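PDB 1NPE: nidogen from Mus musculus, which probably helps to hold basement membranes together, its six-bladed YWTD beta-propeller domain serving as a binding site for laminin. Local coordinates for residues A[51-61]-A[73-84]; A[37-48]-A[254-263]. One frame throughout, in Å; residues are numbered along the deposited sequence.

Both contacts belong to the six-bladed beta-propeller and share the sheet of strands 36-44, 49-54, 59-64 and 71-74. Their centres lie about 15 Å apart. Along the chain, 37-48 comes first. The two segments of interaction 1 follow, and 254-263 comes at the end of the modelled chain. Interaction 1 joins strands within this blade and packs the blade on strand 81-87 of the next one. Interaction 2 packs the innermost strand, 36-44, on 256-259 of the blade that closes the ring. Y51 N probably donates to A42 O, which ties the two contacts directly. The same blade therefore meets one neighbour through each interaction.

Interaction 1. Residues A[51-61]-A[73-84]; sequences YWTDISEPSIG and IIRQDLGSPEGI
T53 turns OG1 to a place between its own N and carbonyl carbon (chi1 68°), which carries the hydroxyl to P81 and leaves CG2 for I84. OG1 donates to P81 O at 2.9 Å, from above the carbonyl plane. The same hydroxyl accepts from G40 N, so two strands grip it. T53 CG2 packs on I84 CB at 3.8 Å, the two side chains lying alongside and pointing opposite ways. I84 has CG1 anti to its N (chi1 -179°). Its CD1 therefore extends to I60 CG2, also 3.8 Å away, and to Y51 CB. I73 CD1 lies at the edge of the Y51 ring.

The backbone of I60 pairs with I73 and I74. I60 N bonds to I74 O, and I60 O accepts from both I73 N (2.9 Å) and I74 N (3.3 Å). This is a classic beta bulge. Beyond it, P58, which follows a cis peptide bond, rests CG on L78 CB at 3.8 Å. L78 CD1 reaches S59 CA. At the solvent-exposed end of the contact, R75 NH1 meets the syn lone pair of E57 OE2 at 2.8 Å, in the guanidinium plane. E57 OE1 has a second partner in K36, so the carboxylate is shared by two positive charges. A water bridges I55 O and G79 O.

Residues 51-54 read YWTD. The arrangement is that of a propeller blade, with its outer strands paired edge to edge and its face packed on the inner strand of the following blade.

Interaction 2. Residues A[37-48]-A[254-263]; sequences VIIGLAFDCVDK and YGITIALSQC
F43, Y254 and C263 carry this contact between adjacent blades of the beta-propeller. Strand 256-259 pairs with 2-8, so the two ends of the chain complete one blade. This is a common way of closing a propeller ring. Strand 256-259 runs nearly parallel to 36-44, with axes 5.8 Å apart at closest and 15° between them.

F43 lies across A259. Its CG is anti to the backbone N (chi1 -175°), and the ring is set so that A259 CA sits over one face, 3.6 Å from the centroid and offset toward the rim. This is a CH-pi contact. A259 CB packs against CZ, and L260 O comes to the ring edge at CE2.

Y254 plays a similar role at the other end of the strand. I39 CD1 stands over the centre of its ring, 3.8 Å from the centroid, in a second CH-pi contact. V37 CG1 touches the ring obliquely. G255 N makes a weak bond to I39 O beside it. G255 has no side chain, and its backbone lies close against I39 O. Between the two rings, L41 CB packs on T257 CG2 at 3.7 Å.

C263 is the last modelled residue. Its SG is bonded to C45 SG at 2.0 Å, with a disulfide torsion of 98°, and V46 CG1 lies against it. Next to this link the bent side chain of K48 brings NZ to two carbonyls: C45 O at 2.8 Å, nearly head-on, and S261 O at 3.0 Å, from above the carbonyl plane.

Interaction 1. Residues A[51-61]-A[73-84]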
# COMPACT_ATOMS: atom_id res chain seq x y z
N TYR A 51 14.79 3.64 6.35
CA TYR A 51 13.67 4.55 6.12
C TYR A 51 12.37 3.73 6.02
O TYR A 51 12.39 2.58 5.57
CB TYR A 51 13.86 5.36 4.83
CG TYR A 51 14.90 6.45 4.93
CD1 TYR A 51 16.26 6.15 4.99
CD2 TYR A 51 14.53 7.80 4.98
CE1 TYR A 51 17.21 7.15 5.08
CE2 TYR A 51 15.48 8.81 5.07
CZ TYR A 51 16.82 8.47 5.12
OH TYR A 51 17.77 9.45 5.24
N TRP A 52 11.25 4.34 6.43
CA TRP A 52 9.95 3.67 6.40
C TRP A 52 8.76 4.59 6.22
O TRP A 52 8.86 5.81 6.41
CB TRP A 52 9.72 2.85 7.68
CG TRP A 52 9.55 3.70 8.94
CD1 TRP A 52 8.43 4.38 9.33
CD2 TRP A 52 10.55 3.97 9.93
NE1 TRP A 52 8.67 5.06 10.50
CE2 TRP A 52 9.96 4.82 10.89
CE3 TRP A 52 11.88 3.57 10.11
CZ2 TRP A 52 10.66 5.29 12.01
CZ3 TRP A 52 12.58 4.03 11.22
CH2 TRP A 52 11.96 4.88 12.15
N THR A 53 7.64 4.00 5.84
CA THR A 53 6.39 4.73 5.68
C THR A 53 5.40 4.09 6.65
O THR A 53 5.41 2.88 6.86
CB THR A 53 5.82 4.65 4.25
OG1 THR A 53 5.38 3.31 3.98
CG2 THR A 53 6.85 5.08 3.23
N ASP A 54 4.57 4.93 7.25
CA ASP A 54 3.57 4.51 8.21
C ASP A 54 2.21 5.02 7.75
O ASP A 54 2.04 6.23 7.55
CB ASP A 54 3.92 5.09 9.59
CG ASP A 54 2.74 5.14 10.52
OD1 ASP A 54 2.49 6.21 11.11
OD2 ASP A 54 2.05 4.10 10.66
N ILE A 55 1.26 4.11 7.55
CA ILE A 55 -0.09 4.48 7.10
C ILE A 55 -1.05 4.79 8.25
O ILE A 55 -2.20 5.16 8.02
CB ILE A 55 -0.74 3.37 6.27
CG1 ILE A 55 -0.73 2.06 7.06
CG2 ILE A 55 -0.05 3.25 4.92
CD1 ILE A 55 -1.62 1.00 6.49
N SER A 56 -0.58 4.60 9.48
CA SER A 56 -1.38 4.83 10.68
C SER A 56 -1.55 6.31 11.05
O SER A 56 -2.68 6.79 11.20
CB SER A 56 -0.80 4.04 11.86
OG SER A 56 -1.56 4.22 13.03
N GLU A 57 -0.44 7.03 11.20
CA GLU A 57 -0.50 8.44 11.57
C GLU A 57 -1.14 9.37 10.53
O GLU A 57 -2.01 10.17 10.88
CB GLU A 57 0.88 8.95 12.00
CG GLU A 57 0.87 10.36 12.58
CD GLU A 57 2.21 10.80 13.13
OE1 GLU A 57 3.12 9.95 13.26
OE2 GLU A 57 2.35 12.00 13.45
N PRO A 58 -0.66 9.36 9.27
CA PRO A 58 0.42 8.59 8.64
C PRO A 58 1.74 9.35 8.73
O PRO A 58 1.75 10.52 9.12
CB PRO A 58 -0.05 8.48 7.19
CG PRO A 58 -0.68 9.79 6.97
CD PRO A 58 -1.51 9.96 8.22
N SER A 59 2.84 8.71 8.36
CA SER A 59 4.14 9.37 8.41
C SER A 59 5.27 8.62 7.71
O SER A 59 5.11 7.48 7.26
CB SER A 59 4.56 9.60 9.87
OG SER A 59 4.86 8.37 10.51
N ILE A 60 6.40 9.30 7.59
CA ILE A 60 7.61 8.75 6.98
C ILE A 60 8.70 9.02 8.01
O ILE A 60 8.82 10.15 8.50
CB ILE A 60 7.95 9.45 5.64
CG1 ILE A 60 6.91 9.06 4.59
CG2 ILE A 60 9.37 9.07 5.18
CD1 ILE A 60 7.10 9.73 3.26
N GLY A 61 9.43 7.98 8.37
CA GLY A 61 10.48 8.13 9.37
C GLY A 61 11.78 7.42 9.06
O GLY A 61 11.92 6.74 8.03
N ILE A 73 10.17 12.26 9.90
CA ILE A 73 10.58 13.40 9.08
C ILE A 73 9.41 14.10 8.40
O ILE A 73 9.46 15.31 8.18
CB ILE A 73 11.69 13.04 8.04
CG1 ILE A 73 11.29 11.82 7.20
CG2 ILE A 73 13.02 12.80 8.75
CD1 ILE A 73 12.36 11.39 6.19
N ILE A 74 8.36 13.35 8.07
CA ILE A 74 7.18 13.93 7.43
C ILE A 74 5.86 13.42 8.03
O ILE A 74 5.71 12.22 8.26
CB ILE A 74 7.16 13.68 5.91
CG1 ILE A 74 8.44 14.23 5.26
CG2 ILE A 74 5.94 14.35 5.29
CD1 ILE A 74 8.49 14.10 3.74
N ARG A 75 4.93 14.35 8.27
CA ARG A 75 3.61 14.05 8.83
C ARG A 75 2.52 14.77 8.03
O ARG A 75 1.48 14.20 7.71
CB ARG A 75 3.49 14.53 10.28
CG ARG A 75 4.59 14.12 11.22
CD ARG A 75 4.43 14.85 12.55
NE ARG A 75 5.60 14.70 13.41
CZ ARG A 75 5.77 13.72 14.29
NH1 ARG A 75 4.83 12.80 14.43
NH2 ARG A 75 6.88 13.64 15.00
N GLN A 76 2.76 16.05 7.76
CA GLN A 76 1.81 16.91 7.06
C GLN A 76 1.48 16.48 5.64
O GLN A 76 2.29 15.82 4.99
CB GLN A 76 2.33 18.35 7.01
CG GLN A 76 2.91 18.90 8.32
CD GLN A 76 1.89 18.97 9.46
OE1 GLN A 76 2.25 18.81 10.63
NE2 GLN A 76 0.63 19.22 9.12
N ASP A 77 0.29 16.85 5.17
CA ASP A 77 -0.16 16.57 3.81
C ASP A 77 0.23 15.20 3.25
O ASP A 77 0.75 15.09 2.14
CB ASP A 77 0.34 17.70 2.89
CG ASP A 77 -0.32 17.69 1.52
OD1 ASP A 77 -1.53 17.38 1.41
OD2 ASP A 77 0.37 18.03 0.54
N LEU A 78 -0.03 14.16 4.04
CA LEU A 78 0.27 12.79 3.65
C LEU A 78 -1.01 11.99 3.59
O LEU A 78 -1.89 12.15 4.45
CB LEU A 78 1.20 12.12 4.67
CG LEU A 78 2.71 12.18 4.48
CD1 LEU A 78 3.35 11.40 5.61
CD2 LEU A 78 3.11 11.59 3.12
N GLY A 79 -1.10 11.10 2.60
CA GLY A 79 -2.26 10.25 2.45
C GLY A 79 -1.95 8.85 2.93
O GLY A 79 -2.03 8.56 4.14
N SER A 80 -1.57 7.98 2.00
CA SER A 80 -1.23 6.59 2.30
C SER A 80 0.12 6.20 1.68
O SER A 80 0.17 5.57 0.62
CB SER A 80 -2.33 5.66 1.79
OG SER A 80 -2.12 4.33 2.22
N PRO A 81 1.23 6.57 2.33
CA PRO A 81 2.58 6.25 1.83
C PRO A 81 2.84 4.75 1.98
O PRO A 81 2.80 4.21 3.08
CB PRO A 81 3.49 7.10 2.72
CG PRO A 81 2.75 7.14 4.02
CD PRO A 81 1.29 7.31 3.61
N GLU A 82 3.08 4.07 0.86
CA GLU A 82 3.26 2.63 0.90
C GLU A 82 4.53 2.06 0.29
O GLU A 82 4.72 0.85 0.27
CB GLU A 82 2.06 1.96 0.24
CG GLU A 82 0.77 2.18 0.99
CD GLU A 82 -0.41 1.67 0.23
OE1 GLU A 82 -0.28 0.64 -0.47
OE2 GLU A 82 -1.48 2.29 0.33
N GLY A 83 5.38 2.94 -0.22
CA GLY A 83 6.63 2.53 -0.82
C GLY A 83 7.58 3.70 -0.71
O GLY A 83 7.16 4.85 -0.83
N ILE A 84 8.85 3.43 -0.46
CA ILE A 84 9.84 4.48 -0.34
C ILE A 84 11.17 3.98 -0.90
O ILE A 84 11.56 2.84 -0.66
CB ILE A 84 9.97 4.97 1.14
CG1 ILE A 84 11.01 6.09 1.25
CG2 ILE A 84 10.31 3.81 2.08
CD1 ILE A 84 10.98 6.82 2.59
O HOH W 1 -2.18 6.49 5.66

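Interaction 2. Residues A[37-48]-A[254-263]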
# COMPACT_ATOMS: atom_id res chain seq x y z
N VAL A 37 1.76 1.25 11.74
CA VAL A 37 1.60 0.14 10.80
C VAL A 37 2.62 0.46 9.71
O VAL A 37 2.35 1.24 8.79
CB VAL A 37 0.17 0.05 10.20
CG1 VAL A 37 0.11 -1.02 9.12
CG2 VAL A 37 -0.85 -0.25 11.30
N ILE A 38 3.83 -0.07 9.88
CA ILE A 38 4.92 0.14 8.95
C ILE A 38 4.63 -0.59 7.65
O ILE A 38 4.35 -1.79 7.65
CB ILE A 38 6.25 -0.38 9.54
CG1 ILE A 38 6.45 0.13 10.97
CG2 ILE A 38 7.42 0.08 8.67
CD1 ILE A 38 6.78 1.61 11.08
N ILE A 39 4.71 0.12 6.53
CA ILE A 39 4.44 -0.49 5.24
C ILE A 39 5.67 -0.56 4.34
O ILE A 39 6.14 -1.65 4.03
CB ILE A 39 3.30 0.25 4.50
CG1 ILE A 39 2.03 0.24 5.35
CG2 ILE A 39 3.04 -0.41 3.15
CD1 ILE A 39 1.39 -1.13 5.52
N GLY A 40 6.19 0.60 3.93
CA GLY A 40 7.36 0.62 3.07
C GLY A 40 8.68 0.71 3.82
O GLY A 40 8.75 1.33 4.88
N LEU A 41 9.73 0.09 3.26
CA LEU A 41 11.06 0.14 3.87
C LEU A 41 12.13 0.38 2.82
O LEU A 41 12.01 -0.08 1.68
CB LEU A 41 11.39 -1.17 4.58
CG LEU A 41 10.71 -1.55 5.90
CD1 LEU A 41 11.23 -2.92 6.32
CD2 LEU A 41 11.00 -0.52 7.00
N ALA A 42 13.18 1.08 3.21
CA ALA A 42 14.31 1.36 2.32
C ALA A 42 15.56 1.50 3.18
O ALA A 42 15.47 1.71 4.39
CB ALA A 42 14.07 2.63 1.49
N PHE A 43 16.73 1.41 2.55
CA PHE A 43 17.97 1.50 3.30
C PHE A 43 19.02 2.37 2.62
O PHE A 43 19.33 2.17 1.45
CB PHE A 43 18.52 0.10 3.53
CG PHE A 43 19.74 0.06 4.41
CD1 PHE A 43 19.62 0.24 5.78
CD2 PHE A 43 20.99 -0.20 3.87
CE1 PHE A 43 20.74 0.17 6.60
CE2 PHE A 43 22.11 -0.28 4.67
CZ PHE A 43 21.98 -0.09 6.04
N ASP A 44 19.56 3.32 3.37
CA ASP A 44 20.59 4.22 2.87
C ASP A 44 21.96 3.61 3.18
O ASP A 44 22.40 3.62 4.33
CB ASP A 44 20.46 5.60 3.53
CG ASP A 44 21.68 6.48 3.30
OD1 ASP A 44 22.35 6.35 2.25
OD2 ASP A 44 21.96 7.31 4.19
N CYS A 45 22.63 3.12 2.14
CA CYS A 45 23.93 2.47 2.29
C CYS A 45 25.11 3.32 2.76
O CYS A 45 26.08 2.77 3.28
CB CYS A 45 24.32 1.74 1.00
SG CYS A 45 24.48 2.81 -0.46
N VAL A 46 25.06 4.64 2.57
CA VAL A 46 26.18 5.48 3.00
C VAL A 46 26.19 5.77 4.50
O VAL A 46 27.24 5.69 5.13
CB VAL A 46 26.30 6.80 2.19
CG1 VAL A 46 25.99 6.56 0.71
CG2 VAL A 46 25.43 7.88 2.77
N ASP A 47 25.03 6.08 5.07
CA ASP A 47 24.93 6.37 6.50
C ASP A 47 24.37 5.21 7.32
O ASP A 47 24.31 5.29 8.55
CB ASP A 47 24.10 7.64 6.75
CG ASP A 47 24.84 8.92 6.38
OD1 ASP A 47 26.09 8.93 6.41
OD2 ASP A 47 24.16 9.93 6.08
N LYS A 48 23.99 4.13 6.64
CA LYS A 48 23.42 2.94 7.28
C LYS A 48 22.14 3.33 8.01
O LYS A 48 22.01 3.11 9.22
CB LYS A 48 24.41 2.30 8.26
CG LYS A 48 25.88 2.38 7.85
CD LYS A 48 26.17 1.71 6.52
CE LYS A 48 27.62 1.95 6.11
NZ LYS A 48 27.93 1.35 4.77
N TYR A 254 4.79 -6.79 5.74
CA TYR A 254 4.72 -5.75 4.73
C TYR A 254 6.01 -5.55 3.93
O TYR A 254 6.50 -6.50 3.31
CB TYR A 254 4.20 -4.44 5.34
CG TYR A 254 2.80 -4.59 5.88
CD1 TYR A 254 1.72 -4.82 5.02
CD2 TYR A 254 2.55 -4.57 7.26
CE1 TYR A 254 0.43 -5.03 5.52
CE2 TYR A 254 1.26 -4.78 7.76
CZ TYR A 254 0.21 -5.01 6.89
OH TYR A 254 -1.05 -5.26 7.38
N GLY A 255 6.54 -4.33 3.92
CA GLY A 255 7.76 -4.05 3.18
C GLY A 255 8.97 -4.86 3.58
O GLY A 255 9.05 -5.40 4.68
N ILE A 256 9.93 -4.93 2.67
CA ILE A 256 11.16 -5.69 2.90
C ILE A 256 12.31 -5.01 2.16
O ILE A 256 12.15 -4.53 1.03
CB ILE A 256 10.99 -7.16 2.42
CG1 ILE A 256 12.17 -8.01 2.89
CG2 ILE A 256 10.85 -7.22 0.91
CD1 ILE A 256 11.93 -9.50 2.69
N THR A 257 13.46 -4.95 2.81
CA THR A 257 14.64 -4.33 2.22
C THR A 257 15.90 -5.00 2.76
O THR A 257 15.86 -5.70 3.77
CB THR A 257 14.65 -2.81 2.50
OG1 THR A 257 15.71 -2.19 1.76
CG2 THR A 257 14.83 -2.52 3.99
N ILE A 258 17.01 -4.80 2.06
CA ILE A 258 18.27 -5.39 2.49
C ILE A 258 19.28 -4.34 2.94
O ILE A 258 19.55 -3.38 2.22
CB ILE A 258 18.88 -6.28 1.38
CG1 ILE A 258 18.00 -7.51 1.19
CG2 ILE A 258 20.30 -6.71 1.74
CD1 ILE A 258 18.55 -8.51 0.23
N ALA A 259 19.80 -4.52 4.15
CA ALA A 259 20.78 -3.61 4.71
C ALA A 259 22.18 -4.05 4.30
O ALA A 259 22.74 -4.97 4.88
CB ALA A 259 20.67 -3.59 6.23
N LEU A 260 22.72 -3.41 3.27
CA LEU A 260 24.05 -3.73 2.78
C LEU A 260 25.13 -3.11 3.66
O LEU A 260 24.93 -2.03 4.22
CB LEU A 260 24.21 -3.25 1.33
CG LEU A 260 23.35 -3.96 0.29
CD1 LEU A 260 23.46 -3.26 -1.05
CD2 LEU A 260 23.75 -5.42 0.19
N SER A 261 26.27 -3.79 3.76
CA SER A 261 27.39 -3.32 4.57
C SER A 261 28.12 -2.15 3.92
O SER A 261 28.90 -1.45 4.58
CB SER A 261 28.38 -4.47 4.85
OG SER A 261 28.80 -5.09 3.65
N GLN A 262 27.88 -1.97 2.63
CA GLN A 262 28.48 -0.88 1.86
C GLN A 262 27.67 -0.72 0.57
O GLN A 262 26.94 -1.63 0.17
CB GLN A 262 29.95 -1.19 1.52
CG GLN A 262 30.14 -2.38 0.60
CD GLN A 262 31.56 -2.48 0.04
OE1 GLN A 262 32.40 -1.60 0.27
NE2 GLN A 262 31.82 -3.54 -0.71
N CYS A 263 27.80 0.44 -0.08
CA CYS A 263 27.07 0.72 -1.31
C CYS A 263 27.49 -0.17 -2.49
O CYS A 263 28.62 -0.71 -2.46
CB CYS A 263 27.20 2.20 -1.69
SG CYS A 263 26.45 3.35 -0.49